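Long-range contact in acetyltransferase (Brucella abortus str. 2308 A, PDB 4ZBG), which binds acetyl coenzyme A and, as a GNAT family member, probably transfers its acetyl group to an amine of an acceptor substrate: residues V44-L57 and V65-G77. Sequence-based numbering, arbitrary orientation.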
loop_
_atom_site.group_PDB
_atom_site.type_symbol
_atom_site.label_atom_id
_atom_site.label_comp_id
_atom_site.label_asym_id
_atom_site.label_seq_id
_atom_site.Cartn_x
_atom_site.Cartn_y
_atom_site.Cartn_z
ATOM N N VAL A 44 -4.358 -8.837 0.247
ATOM C CA VAL A 44 -3.283 -8.697 1.215
ATOM C C VAL A 44 -2.850 -10.075 1.717
ATOM O O VAL A 44 -1.655 -10.373 1.794
ATOM C CB VAL A 44 -3.683 -7.758 2.377
ATOM C CG1 VAL A 44 -2.645 -7.808 3.485
ATOM C CG2 VAL A 44 -3.859 -6.329 1.880
ATOM N N ASP A 45 -3.824 -10.918 2.063
ATOM C CA ASP A 45 -3.493 -12.233 2.597
ATOM C C ASP A 45 -2.813 -13.121 1.553
ATOM O O ASP A 45 -1.909 -13.889 1.886
ATOM C CB ASP A 45 -4.730 -12.920 3.183
ATOM C CG ASP A 45 -5.167 -12.307 4.514
ATOM O OD1 ASP A 45 -4.549 -11.316 4.967
ATOM O OD2 ASP A 45 -6.150 -12.813 5.096
ATOM N N ALA A 46 -3.221 -12.992 0.296
ATOM C CA ALA A 46 -2.612 -13.757 -0.788
ATOM C C ALA A 46 -1.183 -13.289 -1.073
ATOM O O ALA A 46 -0.306 -14.110 -1.326
ATOM C CB ALA A 46 -3.474 -13.686 -2.039
ATOM N N LEU A 47 -0.947 -11.976 -1.037
ATOM C CA LEU A 47 0.417 -11.448 -1.144
ATOM C C LEU A 47 1.298 -12.017 -0.042
ATOM O O LEU A 47 2.411 -12.470 -0.296
ATOM C CB LEU A 47 0.424 -9.923 -1.085
ATOM C CG LEU A 47 -0.146 -9.171 -2.284
ATOM C CD1 LEU A 47 -0.257 -7.714 -1.921
ATOM C CD2 LEU A 47 0.724 -9.357 -3.522
ATOM N N ARG A 48 0.797 -12.001 1.190
ATOM C CA ARG A 48 1.565 -12.524 2.309
ATOM C C ARG A 48 1.878 -14.014 2.110
ATOM O O ARG A 48 3.014 -14.455 2.300
ATOM C CB ARG A 48 0.808 -12.303 3.616
ATOM C CG ARG A 48 1.659 -12.539 4.847
ATOM C CD ARG A 48 0.847 -12.436 6.132
ATOM N NE ARG A 48 0.380 -11.073 6.385
ATOM C CZ ARG A 48 -0.879 -10.677 6.250
ATOM N NH1 ARG A 48 -1.823 -11.535 5.877
ATOM N NH2 ARG A 48 -1.199 -9.419 6.501
ATOM N N ALA A 49 0.868 -14.778 1.709
ATOM C CA ALA A 49 1.030 -16.208 1.477
ATOM C C ALA A 49 2.076 -16.491 0.405
ATOM O O ALA A 49 2.769 -17.503 0.454
ATOM C CB ALA A 49 -0.298 -16.832 1.083
ATOM N N ALA A 50 2.180 -15.598 -0.571
ATOM C CA ALA A 50 3.084 -15.778 -1.701
ATOM C C ALA A 50 4.475 -15.184 -1.463
ATOM O O ALA A 50 5.323 -15.216 -2.356
ATOM C CB ALA A 50 2.463 -15.185 -2.954
ATOM N N LYS A 51 4.702 -14.654 -0.263
ATOM C CA LYS A 51 5.943 -13.948 0.075
ATOM C C LYS A 51 6.175 -12.763 -0.862
ATOM O O LYS A 51 7.316 -12.435 -1.200
ATOM C CB LYS A 51 7.155 -14.896 0.087
ATOM C CG LYS A 51 7.014 -16.049 1.073
ATOM C CD LYS A 51 8.319 -16.827 1.205
ATOM C CE LYS A 51 8.097 -18.149 1.908
ATOM N NZ LYS A 51 9.371 -18.855 2.215
ATOM N N ALA A 52 5.080 -12.122 -1.264
ATOM C CA ALA A 52 5.124 -10.973 -2.168
ATOM C C ALA A 52 4.632 -9.696 -1.490
ATOM O O ALA A 52 4.483 -8.664 -2.138
ATOM C CB ALA A 52 4.310 -11.251 -3.428
ATOM N N LEU A 53 4.384 -9.771 -0.187
ATOM C CA LEU A 53 4.018 -8.597 0.587
ATOM C C LEU A 53 5.325 -7.944 1.036
ATOM O O LEU A 53 5.851 -8.225 2.110
ATOM C CB LEU A 53 3.113 -8.992 1.760
ATOM C CG LEU A 53 2.527 -7.845 2.582
ATOM C CD1 LEU A 53 1.785 -6.838 1.710
ATOM C CD2 LEU A 53 1.601 -8.406 3.647
ATOM N N THR A 54 5.876 -7.114 0.161
ATOM C CA THR A 54 7.205 -6.557 0.349
ATOM C C THR A 54 7.284 -5.735 1.618
ATOM O O THR A 54 8.242 -5.838 2.389
ATOM C CB THR A 54 7.568 -5.659 -0.830
ATOM O OG1 THR A 54 7.428 -6.404 -2.043
ATOM C CG2 THR A 54 8.997 -5.160 -0.700
ATOM N N LEU A 55 6.267 -4.912 1.825
ATOM C CA LEU A 55 6.211 -4.054 2.987
ATOM C C LEU A 55 4.765 -3.921 3.419
ATOM O O LEU A 55 3.879 -3.710 2.587
ATOM C CB LEU A 55 6.810 -2.686 2.652
ATOM C CG LEU A 55 6.872 -1.694 3.806
ATOM C CD1 LEU A 55 7.751 -2.202 4.926
ATOM C CD2 LEU A 55 7.380 -0.359 3.296
ATOM N N SER A 56 4.530 -4.051 4.721
ATOM C CA SER A 56 3.187 -3.989 5.267
ATOM C C SER A 56 3.291 -3.224 6.570
ATOM O O SER A 56 3.941 -3.688 7.511
ATOM C CB SER A 56 2.670 -5.401 5.518
ATOM O OG SER A 56 1.382 -5.371 6.109
ATOM N N LEU A 57 2.695 -2.032 6.604
ATOM C CA LEU A 57 2.767 -1.175 7.783
ATOM C C LEU A 57 1.387 -0.978 8.361
ATOM O O LEU A 57 0.401 -0.899 7.622
ATOM C CB LEU A 57 3.330 0.203 7.437
ATOM C CG LEU A 57 4.709 0.282 6.792
ATOM C CD1 LEU A 57 5.080 1.737 6.542
ATOM C CD2 LEU A 57 5.758 -0.408 7.644
ATOM N N VAL A 65 -5.382 -1.482 15.423
ATOM C CA VAL A 65 -4.943 -1.082 14.088
ATOM C C VAL A 65 -5.930 -0.062 13.539
ATOM O O VAL A 65 -7.111 -0.364 13.379
ATOM C CB VAL A 65 -4.810 -2.283 13.134
ATOM C CG1 VAL A 65 -4.472 -1.803 11.731
ATOM C CG2 VAL A 65 -3.758 -3.267 13.637
ATOM N N LEU A 66 -5.454 1.144 13.251
ATOM C CA LEU A 66 -6.298 2.181 12.664
ATOM C C LEU A 66 -6.190 2.233 11.147
ATOM O O LEU A 66 -7.075 2.755 10.483
ATOM C CB LEU A 66 -5.915 3.551 13.209
ATOM C CG LEU A 66 -6.003 3.766 14.713
ATOM C CD1 LEU A 66 -5.690 5.219 14.999
ATOM C CD2 LEU A 66 -7.380 3.387 15.246
ATOM N N GLY A 67 -5.085 1.731 10.610
ATOM C CA GLY A 67 -4.838 1.820 9.189
ATOM C C GLY A 67 -3.748 0.868 8.793
ATOM O O GLY A 67 -2.980 0.408 9.643
ATOM N N HIS A 68 -3.683 0.584 7.499
ATOM C CA HIS A 68 -2.751 -0.386 6.961
ATOM C C HIS A 68 -2.355 0.015 5.543
ATOM O O HIS A 68 -3.150 0.607 4.806
ATOM C CB HIS A 68 -3.387 -1.779 6.933
ATOM C CG HIS A 68 -2.556 -2.780 6.206
ATOM N ND1 HIS A 68 -2.841 -3.195 4.921
ATOM C CD2 HIS A 68 -1.410 -3.404 6.564
ATOM C CE1 HIS A 68 -1.910 -4.045 4.527
ATOM N NE2 HIS A 68 -1.033 -4.190 5.508
ATOM N N ILE A 69 -1.128 -0.324 5.156
ATOM C CA ILE A 69 -0.687 -0.144 3.778
ATOM C C ILE A 69 0.137 -1.341 3.321
ATOM O O ILE A 69 0.961 -1.855 4.084
ATOM C CB ILE A 69 0.051 1.193 3.595
ATOM C CG1 ILE A 69 0.374 1.456 2.121
ATOM C CG2 ILE A 69 1.315 1.233 4.455
ATOM C CD1 ILE A 69 0.800 2.882 1.886
ATOM N N ALA A 70 -0.095 -1.765 2.078
ATOM C CA ALA A 70 0.663 -2.829 1.433
ATOM C C ALA A 70 1.469 -2.304 0.251
ATOM O O ALA A 70 0.994 -1.445 -0.496
ATOM C CB ALA A 70 -0.279 -3.916 0.940
ATOM N N PHE A 71 2.666 -2.858 0.078
ATOM C CA PHE A 71 3.455 -2.690 -1.132
ATOM C C PHE A 71 3.881 -4.058 -1.623
ATOM O O PHE A 71 4.141 -4.949 -0.818
ATOM C CB PHE A 71 4.711 -1.872 -0.865
ATOM C CG PHE A 71 4.451 -0.470 -0.424
ATOM C CD1 PHE A 71 4.185 -0.178 0.904
ATOM C CD2 PHE A 71 4.513 0.571 -1.336
ATOM C CE1 PHE A 71 3.969 1.121 1.308
ATOM C CE2 PHE A 71 4.305 1.879 -0.943
ATOM C CZ PHE A 71 4.029 2.157 0.380
ATOM N N SER A 72 3.987 -4.213 -2.942
ATOM C CA SER A 72 4.357 -5.494 -3.543
ATOM C C SER A 72 5.086 -5.219 -4.855
ATOM O O SER A 72 4.942 -4.138 -5.427
ATOM C CB SER A 72 3.108 -6.367 -3.767
ATOM O OG SER A 72 2.139 -5.705 -4.552
ATOM N N PRO A 73 5.875 -6.188 -5.347
ATOM C CA PRO A 73 6.638 -5.902 -6.569
ATOM C C PRO A 73 5.728 -5.847 -7.784
ATOM O O PRO A 73 4.742 -6.582 -7.854
ATOM C CB PRO A 73 7.581 -7.112 -6.691
ATOM C CG PRO A 73 7.578 -7.757 -5.337
ATOM C CD PRO A 73 6.184 -7.527 -4.816
ATOM N N VAL A 74 6.056 -4.979 -8.734
ATOM C CA VAL A 74 5.415 -5.029 -10.039
ATOM C C VAL A 74 6.472 -5.394 -11.062
ATOM O O VAL A 74 7.639 -5.031 -10.926
ATOM C CB VAL A 74 4.716 -3.702 -10.420
ATOM C CG1 VAL A 74 3.628 -3.351 -9.425
ATOM C CG2 VAL A 74 5.724 -2.560 -10.574
ATOM N N LEU A 75 6.069 -6.134 -12.081
ATOM C CA LEU A 75 6.958 -6.423 -13.198
ATOM C C LEU A 75 6.746 -5.362 -14.251
ATOM O O LEU A 75 5.626 -4.886 -14.440
ATOM C CB LEU A 75 6.642 -7.786 -13.807
ATOM C CG LEU A 75 6.826 -8.983 -12.878
ATOM C CD1 LEU A 75 6.437 -10.267 -13.583
ATOM C CD2 LEU A 75 8.257 -9.066 -12.386
ATOM N N ILE A 76 7.822 -4.999 -14.939
ATOM C CA ILE A 76 7.733 -4.077 -16.063
ATOM C C ILE A 76 8.253 -4.811 -17.286
ATOM O O ILE A 76 9.425 -5.178 -17.338
ATOM C CB ILE A 76 8.508 -2.786 -15.804
ATOM C CG1 ILE A 76 7.933 -2.056 -14.590
ATOM C CG2 ILE A 76 8.472 -1.894 -17.050
ATOM C CD1 ILE A 76 8.791 -0.900 -14.131
ATOM N N GLY A 77 7.386 -5.032 -18.268
ATOM C CA GLY A 77 7.749 -5.854 -19.409
ATOM C C GLY A 77 8.250 -7.227 -18.991
ATOM O O GLY A 77 9.122 -7.810 -19.643
#
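Leu57 and Ile69 pair in the antiparallel beta hairpin of strands 55-61 and 64-76, part of the central sheet of the GNAT fold. Leu57 N donates a hydrogen bond to Ile69 O (3.1 Å), and Ile69 N donates one to Leu57 O. Both donors lie in the carbonyl planes. Leu55 and Phe71 form the next hydrogen-bonded pair. Here a classic beta bulge sets Thr54 and Leu55 opposite the single residue Phe71, and their two N-H groups reach Phe71 O only weakly. The Leu55 and Phe71 side chains run alongside each other, with Leu55 CD2 4.0 Å from Phe71 CD1. The side chains of Leu55, Leu57, Ile69 and Phe71 share the sheet face covered by helix 100-114.

The other face carries Ser56 and Ala70, and helix 40-49 packs over it. Leu53 CD1 touches Ala70 CB. Further along, Leu47 spreads both methyls over Ser72, Leu47 CD2 being the nearer to Ser72 CB. His68 reaches into this side from the second strand. His68 CB is 3.9 Å from Leu57 O. With CG anti to the backbone N (chi1 171°), the ring swings toward strand 55-57. His68 CD2 comes within 3.3 Å of Leu57 O, which lies obliquely to the ring. His68 CE1 meets Val44 CG1 of the helix at 4.0 Å. Ser56 OG also bonds Glu14, and so ties the ring to a carboxylate. At the tip, His68 NE2 donates to Ser56 OG at 2.8 Å, with the oxygen just 4° out of the ring plane.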